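Beta-galactosidase (Trichoderma reesei, PDB 3OG2) probably hydrolyses terminal non-reducing beta-D-galactose residues from beta-D-galactosides, as a glycoside hydrolase of family 35. Local coordinates at residues I321-G326 against Y342-S347. Sequence-based numbering, arbitrary orientation.
Sequences IYMTFG and YDYGAS
Y322 meets two tyrosines of 342-347 at once. With CG anti to the backbone N (chi1 -174°), its ring reaches across to 342-347 and its OH donates a hydrogen bond to Y342 OH at 2.8 Å. Y342 OH is also hydrogen-bonded to E122, so the two hydroxyls and the carboxylate form a chain. The edge of the Y322 ring, at CD1 and CE1, points toward the face of Y344. This is an offset edge-to-face pair, with planes at 75° and centroids 5.5 Å apart. A cis peptide bond joins Y322 to M323. M323 CG sits over that Y344 ring in a CH-pi contact, 3.8 Å from the centroid. The M323 chain then bends, and SD comes within 3.8 Å of Y342 CE2, a Met-aromatic contact. An alanine in place of Y344 would probably open a gap beside M323 CG and the Y322 edge, leaving both freer to shift. A water bridges M323 O and the backbone N of S347. T324 O packs on A346 CB at 3.4 Å. G326 CA makes a CA-H...O contact with Y342 O, and a second water bridges G326 N to D343 O. D343 to A346 form a type I' turn, within which D343 OD2 and G345 N make an Asx turn. The contact lies in the loop after strand 318-321 of the TIM barrel, beside the galactose-binding residues E122 and Y76.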
loop_
_atom_site.group_PDB
_atom_site.type_symbol
_atom_site.label_atom_id
_atom_site.label_comp_id
_atom_site.label_asym_id
_atom_site.label_seq_id
_atom_site.Cartn_x
_atom_site.Cartn_y
_atom_site.Cartn_z
ATOM N N ILE A 321 5.097 -7.335 4.137
ATOM C CA ILE A 321 3.752 -6.948 4.559
ATOM C C ILE A 321 3.050 -6.148 3.483
ATOM O O ILE A 321 3.472 -5.054 3.105
ATOM C CB ILE A 321 3.831 -6.102 5.860
ATOM C CG1 ILE A 321 4.575 -6.847 7.001
ATOM C CG2 ILE A 321 2.429 -5.638 6.307
ATOM C CD1 ILE A 321 4.044 -8.273 7.225
ATOM N N TYR A 322 1.964 -6.751 2.912
ATOM C CA TYR A 322 1.216 -6.161 1.789
ATOM C C TYR A 322 -0.079 -5.637 2.395
ATOM O O TYR A 322 -0.880 -6.508 2.813
ATOM C CB TYR A 322 0.972 -7.254 0.723
ATOM C CG TYR A 322 0.331 -6.661 -0.517
ATOM C CD1 TYR A 322 -0.994 -6.228 -0.562
ATOM C CD2 TYR A 322 1.062 -6.499 -1.706
ATOM C CE1 TYR A 322 -1.565 -5.693 -1.672
ATOM C CE2 TYR A 322 0.517 -5.952 -2.861
ATOM C CZ TYR A 322 -0.795 -5.548 -2.834
ATOM O OH TYR A 322 -1.349 -4.961 -3.946
ATOM N N MET A 323 -0.447 -4.371 2.337
ATOM C CA MET A 323 0.408 -3.214 2.045
ATOM C C MET A 323 1.017 -2.691 3.359
ATOM O O MET A 323 0.433 -2.886 4.438
ATOM C CB MET A 323 -0.435 -2.072 1.483
ATOM C CG MET A 323 -1.084 -2.374 0.113
ATOM S SD MET A 323 0.115 -2.774 -1.170
ATOM C CE MET A 323 0.905 -1.183 -1.425
ATOM N N THR A 324 2.126 -1.977 3.248
ATOM C CA THR A 324 2.622 -1.180 4.374
ATOM C C THR A 324 2.249 0.283 4.191
ATOM O O THR A 324 1.815 0.905 5.151
ATOM C CB THR A 324 4.121 -1.420 4.547
ATOM O OG1 THR A 324 4.296 -2.819 4.922
ATOM C CG2 THR A 324 4.712 -0.598 5.672
ATOM N N PHE A 325 2.377 0.812 2.989
ATOM C CA PHE A 325 1.823 2.114 2.636
ATOM C C PHE A 325 1.036 1.889 1.336
ATOM O O PHE A 325 1.675 1.435 0.362
ATOM C CB PHE A 325 2.915 3.181 2.453
ATOM C CG PHE A 325 2.337 4.421 1.760
ATOM C CD1 PHE A 325 1.470 5.266 2.426
ATOM C CD2 PHE A 325 2.700 4.680 0.430
ATOM C CE1 PHE A 325 0.946 6.384 1.772
ATOM C CE2 PHE A 325 2.169 5.798 -0.200
ATOM C CZ PHE A 325 1.310 6.648 0.475
ATOM N N GLY A 326 -0.249 2.177 1.280
ATOM C CA GLY A 326 -1.062 1.898 0.130
ATOM C C GLY A 326 -1.138 3.023 -0.871
ATOM O O GLY A 326 -1.114 2.804 -2.084
ATOM N N TYR A 342 -6.531 3.749 -1.796
ATOM C CA TYR A 342 -5.890 2.442 -1.552
ATOM C C TYR A 342 -5.232 2.505 -0.161
ATOM O O TYR A 342 -4.174 1.949 0.088
ATOM C CB TYR A 342 -4.847 2.093 -2.582
ATOM C CG TYR A 342 -4.574 0.597 -2.757
ATOM C CD1 TYR A 342 -5.590 -0.346 -2.983
ATOM C CD2 TYR A 342 -3.266 0.137 -2.670
ATOM C CE1 TYR A 342 -5.302 -1.711 -3.137
ATOM C CE2 TYR A 342 -2.952 -1.240 -2.850
ATOM C CZ TYR A 342 -4.003 -2.122 -3.067
ATOM O OH TYR A 342 -3.637 -3.430 -3.256
ATOM N N ASP A 343 -5.926 3.150 0.809
ATOM C CA ASP A 343 -5.364 3.200 2.155
ATOM C C ASP A 343 -5.090 1.787 2.695
ATOM O O ASP A 343 -4.090 1.589 3.387
ATOM C CB ASP A 343 -6.335 3.913 3.088
ATOM C CG ASP A 343 -5.903 3.905 4.541
ATOM O OD1 ASP A 343 -5.198 4.876 4.952
ATOM O OD2 ASP A 343 -6.234 2.929 5.252
ATOM N N TYR A 344 -5.978 0.864 2.355
ATOM C CA TYR A 344 -5.738 -0.587 2.643
ATOM C C TYR A 344 -5.897 -0.876 4.117
ATOM O O TYR A 344 -5.685 -2.035 4.507
ATOM C CB TYR A 344 -4.386 -1.077 2.092
ATOM C CG TYR A 344 -4.381 -2.519 1.636
ATOM C CD1 TYR A 344 -4.919 -2.891 0.389
ATOM C CD2 TYR A 344 -3.820 -3.508 2.461
ATOM C CE1 TYR A 344 -4.903 -4.227 -0.018
ATOM C CE2 TYR A 344 -3.806 -4.844 2.061
ATOM C CZ TYR A 344 -4.343 -5.170 0.834
ATOM O OH TYR A 344 -4.328 -6.512 0.464
ATOM N N GLY A 345 -6.224 0.101 4.971
ATOM C CA GLY A 345 -6.135 -0.152 6.410
ATOM C C GLY A 345 -4.683 -0.397 6.859
ATOM O O GLY A 345 -4.506 -0.969 7.939
ATOM N N ALA A 346 -3.688 0.036 6.087
ATOM C CA ALA A 346 -2.284 -0.300 6.331
ATOM C C ALA A 346 -1.724 0.445 7.543
ATOM O O ALA A 346 -2.292 1.409 8.058
ATOM C CB ALA A 346 -1.455 0.057 5.099
ATOM N N SER A 347 -0.563 -0.040 7.974
ATOM C CA SER A 347 0.133 0.593 9.127
ATOM C C SER A 347 0.522 2.028 8.847
ATOM O O SER A 347 0.560 2.791 9.816
ATOM C CB SER A 347 1.368 -0.196 9.529
ATOM O OG SER A 347 2.272 -0.336 8.459
HETATM O O HOH W 1 0.643 -2.506 7.179
HETATM O O HOH W 2 -1.955 3.398 3.091
#